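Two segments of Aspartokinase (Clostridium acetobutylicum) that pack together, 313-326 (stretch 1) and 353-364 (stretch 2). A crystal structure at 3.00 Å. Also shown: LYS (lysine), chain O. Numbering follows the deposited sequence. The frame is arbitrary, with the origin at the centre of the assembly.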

# COMPACT_ATOMS: atom_id res chain seq x y z
N GLY B 313 6.72 -12.87 2.26
CA GLY B 313 5.35 -13.36 2.42
C GLY B 313 4.61 -12.80 3.63
O GLY B 313 3.48 -13.19 3.89
N PHE B 314 5.25 -11.88 4.36
CA PHE B 314 4.61 -11.23 5.50
C PHE B 314 3.34 -10.52 5.08
O PHE B 314 2.28 -10.74 5.66
CB PHE B 314 5.55 -10.22 6.17
CG PHE B 314 5.02 -9.68 7.48
CD1 PHE B 314 5.34 -10.31 8.68
CD2 PHE B 314 4.21 -8.56 7.51
CE1 PHE B 314 4.86 -9.81 9.88
CE2 PHE B 314 3.73 -8.06 8.71
CZ PHE B 314 4.05 -8.69 9.90
N CYS B 315 3.45 -9.67 4.06
CA CYS B 315 2.29 -8.97 3.51
C CYS B 315 1.38 -9.91 2.71
O CYS B 315 0.15 -9.79 2.80
CB CYS B 315 2.72 -7.78 2.65
SG CYS B 315 3.31 -6.35 3.59
N ARG B 316 1.97 -10.83 1.94
CA ARG B 316 1.18 -11.80 1.16
C ARG B 316 0.21 -12.55 2.06
O ARG B 316 -0.96 -12.72 1.72
CB ARG B 316 2.08 -12.79 0.42
N LYS B 317 0.70 -12.98 3.22
CA LYS B 317 -0.15 -13.59 4.23
C LYS B 317 -1.25 -12.62 4.66
O LYS B 317 -2.40 -13.01 4.83
N ILE B 318 -0.88 -11.35 4.81
CA ILE B 318 -1.78 -10.33 5.35
C ILE B 318 -3.01 -10.09 4.49
O ILE B 318 -4.10 -9.89 5.02
CB ILE B 318 -1.05 -8.99 5.60
CG1 ILE B 318 -0.11 -9.14 6.80
CG2 ILE B 318 -2.04 -7.87 5.86
CD1 ILE B 318 0.96 -8.08 6.90
N LEU B 319 -2.85 -10.12 3.17
CA LEU B 319 -3.99 -9.88 2.28
C LEU B 319 -4.58 -11.18 1.73
O LEU B 319 -5.68 -11.17 1.17
CB LEU B 319 -3.66 -8.87 1.16
CG LEU B 319 -2.21 -8.62 0.74
CD1 LEU B 319 -1.69 -9.78 -0.08
CD2 LEU B 319 -2.09 -7.32 -0.04
N SER B 320 -3.87 -12.29 1.91
CA SER B 320 -4.48 -13.62 1.77
C SER B 320 -5.62 -13.75 2.78
O SER B 320 -6.60 -14.45 2.54
CB SER B 320 -3.45 -14.72 2.01
OG SER B 320 -2.29 -14.55 1.21
N ILE B 321 -5.46 -13.07 3.92
CA ILE B 321 -6.47 -13.02 4.97
C ILE B 321 -7.63 -12.12 4.57
O ILE B 321 -8.79 -12.44 4.83
CB ILE B 321 -5.85 -12.53 6.30
CG1 ILE B 321 -4.86 -13.56 6.83
CG2 ILE B 321 -6.94 -12.25 7.33
CD1 ILE B 321 -3.76 -12.97 7.69
N LEU B 322 -7.32 -10.98 3.95
CA LEU B 322 -8.36 -10.05 3.50
C LEU B 322 -9.14 -10.61 2.31
O LEU B 322 -10.31 -10.27 2.12
CB LEU B 322 -7.75 -8.69 3.12
CG LEU B 322 -7.51 -7.72 4.28
CD1 LEU B 322 -6.61 -8.33 5.34
CD2 LEU B 322 -6.92 -6.43 3.76
N GLU B 323 -8.49 -11.46 1.53
CA GLU B 323 -9.13 -12.19 0.45
C GLU B 323 -10.11 -13.22 1.04
O GLU B 323 -11.13 -13.52 0.43
CB GLU B 323 -8.07 -12.89 -0.41
CG GLU B 323 -8.56 -13.42 -1.76
CD GLU B 323 -7.43 -13.87 -2.67
OE1 GLU B 323 -6.25 -13.85 -2.24
OE2 GLU B 323 -7.72 -14.25 -3.83
N MSE B 324 -9.80 -13.72 2.23
CA MSE B 324 -10.64 -14.72 2.90
C MSE B 324 -11.98 -14.18 3.32
O MSE B 324 -12.89 -14.96 3.61
CB MSE B 324 -9.91 -15.26 4.13
CG MSE B 324 -10.21 -16.73 4.35
SE MSE B 324 -9.08 -17.40 5.82
CE MSE B 324 -7.34 -17.45 4.90
N TYR B 325 -12.13 -12.86 3.37
CA TYR B 325 -13.43 -12.22 3.55
C TYR B 325 -13.74 -11.35 2.33
O TYR B 325 -12.88 -11.12 1.49
CB TYR B 325 -13.46 -11.35 4.81
CG TYR B 325 -12.98 -12.03 6.07
CD1 TYR B 325 -11.62 -12.27 6.29
CD2 TYR B 325 -13.88 -12.43 7.06
CE1 TYR B 325 -11.18 -12.89 7.45
CE2 TYR B 325 -13.44 -13.05 8.23
CZ TYR B 325 -12.09 -13.28 8.41
OH TYR B 325 -11.64 -13.90 9.56
N GLY B 326 -14.97 -10.85 2.25
CA GLY B 326 -15.38 -9.92 1.19
C GLY B 326 -14.93 -8.50 1.51
O GLY B 326 -15.76 -7.61 1.69
N ASP B 353 -13.20 -7.56 13.51
CA ASP B 353 -12.59 -8.12 14.71
C ASP B 353 -11.84 -9.42 14.43
O ASP B 353 -10.69 -9.58 14.85
CB ASP B 353 -13.67 -8.35 15.78
CG ASP B 353 -13.32 -7.73 17.11
OD1 ASP B 353 -13.86 -8.19 18.13
OD2 ASP B 353 -12.52 -6.77 17.13
N LYS B 354 -12.49 -10.33 13.71
CA LYS B 354 -11.92 -11.64 13.38
C LYS B 354 -10.63 -11.52 12.57
O LYS B 354 -9.74 -12.37 12.67
CB LYS B 354 -12.94 -12.47 12.58
CG LYS B 354 -14.25 -12.78 13.31
CD LYS B 354 -15.36 -13.12 12.32
CE LYS B 354 -16.72 -13.18 13.00
NZ LYS B 354 -17.82 -13.08 12.01
N ILE B 355 -10.54 -10.46 11.78
CA ILE B 355 -9.43 -10.24 10.85
C ILE B 355 -8.12 -9.93 11.57
O ILE B 355 -7.05 -10.39 11.15
CB ILE B 355 -9.76 -9.10 9.87
CG1 ILE B 355 -11.02 -9.42 9.06
CG2 ILE B 355 -8.59 -8.83 8.94
CD1 ILE B 355 -11.86 -8.21 8.73
N ILE B 356 -8.20 -9.15 12.64
CA ILE B 356 -7.02 -8.79 13.43
C ILE B 356 -6.39 -10.02 14.09
O ILE B 356 -5.18 -10.08 14.28
CB ILE B 356 -7.36 -7.74 14.52
CG1 ILE B 356 -7.83 -6.42 13.89
CG2 ILE B 356 -6.16 -7.47 15.41
CD1 ILE B 356 -6.70 -5.55 13.37
N GLU B 357 -7.22 -11.01 14.44
CA GLU B 357 -6.73 -12.21 15.10
C GLU B 357 -5.97 -13.15 14.16
O GLU B 357 -4.92 -13.68 14.54
CB GLU B 357 -7.89 -12.96 15.75
CG GLU B 357 -8.56 -12.19 16.88
CD GLU B 357 -9.75 -12.92 17.48
OE1 GLU B 357 -10.57 -13.47 16.71
OE2 GLU B 357 -9.87 -12.95 18.72
N GLU B 358 -6.48 -13.36 12.94
CA GLU B 358 -5.87 -14.30 11.99
C GLU B 358 -4.48 -13.84 11.57
O GLU B 358 -3.56 -14.65 11.39
CB GLU B 358 -6.76 -14.51 10.76
N ILE B 359 -4.33 -12.53 11.40
CA ILE B 359 -3.03 -11.92 11.09
C ILE B 359 -2.04 -12.07 12.25
O ILE B 359 -0.84 -12.24 12.03
CB ILE B 359 -3.20 -10.42 10.73
CG1 ILE B 359 -1.86 -9.77 10.40
CG2 ILE B 359 -3.86 -9.65 11.86
CD1 ILE B 359 -2.01 -8.39 9.80
N LYS B 360 -2.55 -12.00 13.47
CA LYS B 360 -1.72 -12.14 14.66
C LYS B 360 -1.14 -13.55 14.76
O LYS B 360 -0.01 -13.74 15.20
CB LYS B 360 -2.52 -11.79 15.93
CG LYS B 360 -1.74 -10.96 16.94
CD LYS B 360 -2.62 -10.53 18.11
CE LYS B 360 -3.59 -9.42 17.74
NZ LYS B 360 -4.41 -8.99 18.91
N LYS B 361 -1.93 -14.54 14.35
CA LYS B 361 -1.47 -15.94 14.29
C LYS B 361 -0.35 -16.12 13.27
O LYS B 361 0.76 -16.55 13.61
CB LYS B 361 -2.64 -16.87 13.93
CG LYS B 361 -2.23 -18.32 13.64
CD LYS B 361 -2.73 -19.32 14.68
CE LYS B 361 -3.81 -20.25 14.11
NZ LYS B 361 -4.86 -19.55 13.32
N GLN B 362 -0.64 -15.77 12.01
CA GLN B 362 0.22 -16.13 10.88
C GLN B 362 1.48 -15.28 10.75
O GLN B 362 2.55 -15.81 10.44
CB GLN B 362 -0.57 -16.06 9.57
CG GLN B 362 -1.55 -17.21 9.36
CD GLN B 362 -2.13 -17.21 7.97
OE1 GLN B 362 -2.05 -18.21 7.25
NE2 GLN B 362 -2.70 -16.08 7.56
N CYS B 363 1.34 -13.97 10.95
CA CYS B 363 2.42 -13.02 10.67
C CYS B 363 3.31 -12.76 11.89
O CYS B 363 4.53 -12.62 11.74
CB CYS B 363 1.84 -11.71 10.14
SG CYS B 363 0.80 -11.91 8.66
N ASN B 364 2.71 -12.71 13.08
CA ASN B 364 3.44 -12.47 14.34
C ASN B 364 4.12 -11.09 14.42
O ASN B 364 5.35 -11.00 14.38
CB ASN B 364 4.44 -13.61 14.63
CG ASN B 364 4.06 -14.43 15.85
OD1 ASN B 364 2.99 -15.04 15.88
ND2 ASN B 364 4.93 -14.44 16.85
N LYS O . 9.32 -7.47 3.01
CA LYS O . 7.94 -7.76 3.41
C LYS O . 7.34 -8.80 2.48
O LYS O . 7.92 -9.16 1.45
CB LYS O . 7.10 -6.47 3.40
CG LYS O . 7.77 -5.32 4.12
CD LYS O . 6.89 -4.08 4.22
CE LYS O . 7.48 -3.08 5.21
NZ LYS O . 8.83 -2.59 4.79
OXT LYS O . 6.26 -9.30 2.75

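Two helices of one chain, the first beginning at Phe-314 and the second already under way at the start of stretch 2, lie side by side and run in nearly opposite directions, with 149° between their N-to-C axes and a closest approach of 9.6 Å. The start of the first helix therefore lies near the end of the second: Phe-314 pairs with Cys-363, their CA atoms 5.9 Å apart, and one turn further on Ile-318 pairs with Ile-359, their CA atoms 6.1 Å apart. No clear hydrogen bond crosses between the stretches; the 573 Å² they bury, both sides summed, is mainly a matter of apolar packing.

Ile-321 covers the most surface. Its CA-to-CB bond points toward the second helix, and its side chain enters as a knob into the hole formed by Ile-355, Glu-358, Ile-359 and Gln-362. The two branches of isoleucine fill this space in different directions. CD1 lies 3.6 Å from the CA of Ile-359 and 3.3 Å from NE2 of Gln-362, while CG2 meets CG2 of Ile-355 at 4.1 Å. A branched, purely hydrocarbon side chain suits such a pocket, since it makes many contacts and leaves no polar group unsatisfied. Alongside, CG1 of Ile-318 packs against CD1 of Ile-359 at 3.6 Å, continuing the apolar seam.

Tyr-325, beyond the first helix, extends the contact toward the start of stretch 2. Its ring lies against Ile-355, whose CG1 sits over one face, 4.0 Å from the ring centroid and 17° off the normal: a CH-pi contact in which an aliphatic carbon meets the pi cloud. The phenol oxygen reaches the edge of the interface, where OH comes within 3.6 Å of CB of Lys-354. Tyrosine suits this partly exposed site because its flat ring can cover an isoleucine while its hydroxyl tolerates water. The lysine suits its exposed place similarly, its aliphatic base lying by the tyrosine while the end of its chain leads away.

Cys-363 closes the other end. Its CB stands over one face of the Phe-314 ring, 4.0 Å from the centroid, in a second CH-pi contact; SG is 4.6 Å from that centroid and also lies 3.5 Å from CG1 of Ile-318. Small and polarizable, the cysteine can touch both the aromatic ring and the aliphatic chain. The same end of the first helix holds the bound lysine: the backbone N of Cys-315 donates a nearly straight hydrogen bond to the ligand's OXT at 3.1 Å, using an amide left free in the helix's first turn.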